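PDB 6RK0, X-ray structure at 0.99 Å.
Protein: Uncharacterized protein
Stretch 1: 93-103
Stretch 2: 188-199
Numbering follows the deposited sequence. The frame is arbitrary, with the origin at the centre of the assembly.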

# COMPACT_ATOMS: atom_id res chain seq x y z
N SER A 93 -3.35 4.56 -0.15
CA SER A 93 -4.17 3.93 0.88
C SER A 93 -3.50 4.07 2.25
O SER A 93 -2.28 3.97 2.38
CB SER A 93 -4.46 2.47 0.62
OG SER A 93 -3.31 1.74 0.45
N LEU A 94 -4.33 4.21 3.28
CA LEU A 94 -3.94 4.12 4.68
C LEU A 94 -4.90 3.21 5.40
O LEU A 94 -6.12 3.47 5.44
CB LEU A 94 -3.85 5.48 5.37
CG LEU A 94 -2.66 6.33 4.94
CD1 LEU A 94 -2.83 7.76 5.41
CD2 LEU A 94 -1.34 5.73 5.43
N LEU A 95 -4.37 2.16 6.02
CA LEU A 95 -5.13 1.24 6.87
C LEU A 95 -5.14 1.78 8.29
O LEU A 95 -4.08 1.97 8.90
CB LEU A 95 -4.50 -0.14 6.79
CG LEU A 95 -5.09 -1.18 7.72
CD1 LEU A 95 -6.61 -1.40 7.48
CD2 LEU A 95 -4.33 -2.50 7.55
N ASP A 96 -6.34 2.03 8.84
CA ASP A 96 -6.49 2.71 10.12
C ASP A 96 -7.06 1.82 11.24
O ASP A 96 -7.03 2.22 12.39
CB ASP A 96 -7.35 3.96 9.99
CG ASP A 96 -6.76 4.99 9.02
OD1 ASP A 96 -5.50 5.13 9.01
OD2 ASP A 96 -7.53 5.68 8.31
N GLY A 97 -7.60 0.64 10.93
CA GLY A 97 -8.08 -0.23 11.98
C GLY A 97 -8.76 -1.45 11.40
O GLY A 97 -9.21 -1.43 10.26
N LEU A 98 -8.84 -2.50 12.21
CA LEU A 98 -9.63 -3.69 11.91
C LEU A 98 -10.97 -3.57 12.65
O LEU A 98 -10.99 -3.34 13.86
CB LEU A 98 -8.90 -4.95 12.35
CG LEU A 98 -9.62 -6.25 12.03
CD1 LEU A 98 -9.78 -6.47 10.53
CD2 LEU A 98 -8.93 -7.44 12.66
N VAL A 99 -12.07 -3.70 11.90
CA VAL A 99 -13.42 -3.52 12.43
C VAL A 99 -14.03 -4.91 12.65
O VAL A 99 -14.25 -5.68 11.68
CB VAL A 99 -14.27 -2.65 11.49
CG1 VAL A 99 -15.70 -2.53 12.02
CG2 VAL A 99 -13.66 -1.27 11.30
N ILE A 100 -14.25 -5.25 13.92
CA ILE A 100 -14.73 -6.55 14.37
C ILE A 100 -16.23 -6.41 14.65
O ILE A 100 -16.65 -5.69 15.56
CB ILE A 100 -13.99 -6.96 15.64
CG1 ILE A 100 -12.48 -7.10 15.37
CG2 ILE A 100 -14.55 -8.26 16.21
CD1 ILE A 100 -11.61 -7.18 16.57
N ALA A 101 -17.04 -7.08 13.84
CA ALA A 101 -18.48 -7.02 13.92
C ALA A 101 -19.03 -8.30 14.54
O ALA A 101 -18.32 -9.28 14.75
CB ALA A 101 -19.08 -6.79 12.55
N ARG A 102 -20.34 -8.31 14.81
CA ARG A 102 -21.04 -9.49 15.33
C ARG A 102 -21.24 -10.56 14.28
O ARG A 102 -21.40 -11.73 14.64
CB ARG A 102 -22.39 -9.04 15.91
CG ARG A 102 -22.27 -8.13 17.08
CD ARG A 102 -23.50 -7.26 17.30
NE ARG A 102 -23.33 -6.35 18.41
CZ ARG A 102 -22.58 -5.25 18.39
NH1 ARG A 102 -22.08 -4.79 17.23
NH2 ARG A 102 -22.39 -4.55 19.49
N SER A 103 -21.29 -10.19 13.00
CA SER A 103 -21.33 -11.14 11.90
C SER A 103 -20.08 -10.99 11.06
O SER A 103 -19.56 -9.88 10.88
CB SER A 103 -22.58 -10.96 11.03
OG SER A 103 -22.47 -9.81 10.21
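Stretch 2 (188-199) PSWAGVIPIRYQ

How does stretch 2 lie on stretch 1? After a loop from Pro188 to Ala191, it enters an extended strand at Gly192 and runs back along the strand 93-100, with 163° between their N-to-C directions, so the pair is antiparallel. Gly97 faces Pro195 with CA atoms 4.1 Å apart, and Val99 faces Val193 with CA atoms 4.6 Å apart; neither is a hydrogen-bonded pair. Between and beyond them the backbones are tied together: Leu98 N donates to Ile194 O at 2.9 Å and Ile194 N to Leu98 O at 2.8 Å, while Ile100 N reaches Gly192 O at 2.8 Å and Gly192 N returns to Ile100 O at 2.9 Å. Ile196 N adds a bond to Asp96 O at 3.0 Å.

Which side chains fill the face that carries Leu98, Ile100 and Ile194? Ile100 and Ile194 share the m, t rotamer, and their CD1 atoms meet at 3.8 Å. Leu98, with chi1 t and chi2 p, brings its CD2 to 4.2 Å from Ile194 CD1. Ile196, also m, t, points toward stretch 1; its CD1 lies 3.8 Å from Leu98 N and 3.9 Å from CD2 of Leu95, another t, p leucine. Trp190 starts away from stretch 1, but at chi1 -173° and chi2 95° its ring comes back, and Ile100 CD1 sits at the ring edge, 4.1 Å from CZ3.

Why is the other face leaner? Val99 and Val193, both t, touch through their CG2 atoms at 4.3 Å, and Gly97 offers no side chain. A CB there would be tight against Val193 CG1, at 3.1 Å, and Ile194 O, at 3.2 Å. Gly192 is constrained more severely on the face of Ile100: a CB would fall 2.5 Å from Trp190 CH2, and its backbone angles, 164°/-163°, by themselves call for glycine.

What holds the two ends? Arg102 extends through chi2 and chi3, both t, before chi4 turns to 75°; Ala191 CB covers one face of its guanidinium, 3.4 Å from NH1. Nearby, a water takes a hydrogen bond from Ser189 OG at 2.6 Å and donates to Ala101 O at 2.8 Å and Trp190 O at 2.7 Å. At the other end, Tyr198 at chi1 -82° presents its ring edge to Leu94, CE2 to CD2 3.9 Å, while its OH joins a water at 2.7 Å that donates to Ser93 O at 3.2 Å.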

# COMPACT_ATOMS: atom_id res chain seq x y z
N PRO A 188 -24.71 -12.46 21.39
CA PRO A 188 -23.63 -12.26 22.41
C PRO A 188 -22.24 -12.50 21.84
O PRO A 188 -21.57 -13.53 22.06
CB PRO A 188 -23.98 -13.30 23.48
CG PRO A 188 -24.62 -14.40 22.70
CD PRO A 188 -25.44 -13.74 21.62
N SER A 189 -21.74 -11.51 21.10
CA SER A 189 -20.38 -11.50 20.62
C SER A 189 -19.80 -10.09 20.78
O SER A 189 -20.54 -9.11 20.75
CB SER A 189 -20.29 -12.04 19.18
OG SER A 189 -18.94 -12.27 18.78
N TRP A 190 -18.50 -10.01 21.01
CA TRP A 190 -17.82 -8.75 21.26
C TRP A 190 -17.48 -8.08 19.94
O TRP A 190 -16.82 -8.68 19.09
CB TRP A 190 -16.54 -9.05 22.04
CG TRP A 190 -15.80 -7.82 22.52
CD1 TRP A 190 -15.90 -7.25 23.74
CD2 TRP A 190 -14.88 -7.00 21.77
NE1 TRP A 190 -15.09 -6.14 23.81
CE2 TRP A 190 -14.44 -5.96 22.62
CE3 TRP A 190 -14.35 -7.06 20.47
CZ2 TRP A 190 -13.49 -5.01 22.22
CZ3 TRP A 190 -13.42 -6.10 20.08
CH2 TRP A 190 -13.03 -5.08 20.94
N ALA A 191 -17.87 -6.82 19.80
CA ALA A 191 -17.56 -6.05 18.61
C ALA A 191 -16.69 -4.86 19.01
O ALA A 191 -16.69 -4.41 20.17
CB ALA A 191 -18.85 -5.58 17.96
N GLY A 192 -15.96 -4.32 18.04
CA GLY A 192 -15.11 -3.18 18.35
C GLY A 192 -14.11 -2.97 17.23
O GLY A 192 -14.30 -3.45 16.11
N VAL A 193 -13.07 -2.20 17.54
CA VAL A 193 -12.08 -1.82 16.53
C VAL A 193 -10.69 -2.03 17.13
O VAL A 193 -10.44 -1.65 18.28
CB VAL A 193 -12.26 -0.33 16.11
CG1 VAL A 193 -11.13 0.12 15.17
CG2 VAL A 193 -13.61 -0.14 15.48
N ILE A 194 -9.79 -2.58 16.33
CA ILE A 194 -8.38 -2.63 16.67
C ILE A 194 -7.70 -1.52 15.87
O ILE A 194 -7.54 -1.67 14.64
CB ILE A 194 -7.71 -3.98 16.38
CG1 ILE A 194 -8.42 -5.13 17.05
CG2 ILE A 194 -6.24 -3.86 16.79
CD1 ILE A 194 -7.86 -6.48 16.65
N PRO A 195 -7.31 -0.40 16.49
CA PRO A 195 -6.67 0.66 15.72
C PRO A 195 -5.31 0.22 15.20
O PRO A 195 -4.58 -0.51 15.87
CB PRO A 195 -6.52 1.81 16.71
CG PRO A 195 -7.48 1.48 17.85
CD PRO A 195 -7.48 -0.03 17.90
N ILE A 196 -4.97 0.74 14.01
CA ILE A 196 -3.69 0.45 13.33
C ILE A 196 -3.14 1.80 12.88
O ILE A 196 -3.89 2.63 12.36
CB ILE A 196 -3.95 -0.44 12.09
CG1 ILE A 196 -4.51 -1.80 12.50
CG2 ILE A 196 -2.69 -0.55 11.19
CD1 ILE A 196 -5.11 -2.61 11.35
N ARG A 197 -1.82 1.98 13.00
CA ARG A 197 -1.20 3.17 12.46
C ARG A 197 0.26 2.88 12.14
O ARG A 197 0.86 1.94 12.66
CB ARG A 197 -1.28 4.34 13.44
CG ARG A 197 -0.52 4.10 14.71
CD ARG A 197 -0.70 5.24 15.66
NE ARG A 197 0.05 5.03 16.87
CZ ARG A 197 -0.10 5.76 17.98
NH1 ARG A 197 -0.97 6.76 18.00
NH2 ARG A 197 0.60 5.48 19.07
N TYR A 198 0.85 3.76 11.33
CA TYR A 198 2.31 3.74 11.21
C TYR A 198 2.94 4.32 12.47
O TYR A 198 2.44 5.26 13.08
CB TYR A 198 2.75 4.57 10.01
CG TYR A 198 2.67 3.86 8.69
CD1 TYR A 198 3.43 2.71 8.45
CD2 TYR A 198 1.87 4.33 7.66
CE1 TYR A 198 3.40 2.06 7.23
CE2 TYR A 198 1.83 3.70 6.44
CZ TYR A 198 2.60 2.56 6.21
OH TYR A 198 2.60 1.93 4.99
N GLN A 199 4.10 3.77 12.81
CA GLN A 199 4.96 4.24 13.89
C GLN A 199 6.36 4.45 13.35
O GLN A 199 6.90 3.60 12.64
CB GLN A 199 4.99 3.16 15.01
CG GLN A 199 5.86 3.54 16.20
CD GLN A 199 5.84 2.50 17.28
OE1 GLN A 199 5.77 1.30 17.00
NE2 GLN A 199 5.93 2.95 18.54
O HOH W 1 0.37 2.57 3.55
O HOH W 2 -3.77 5.00 11.03
O HOH W 3 -18.34 -10.15 17.36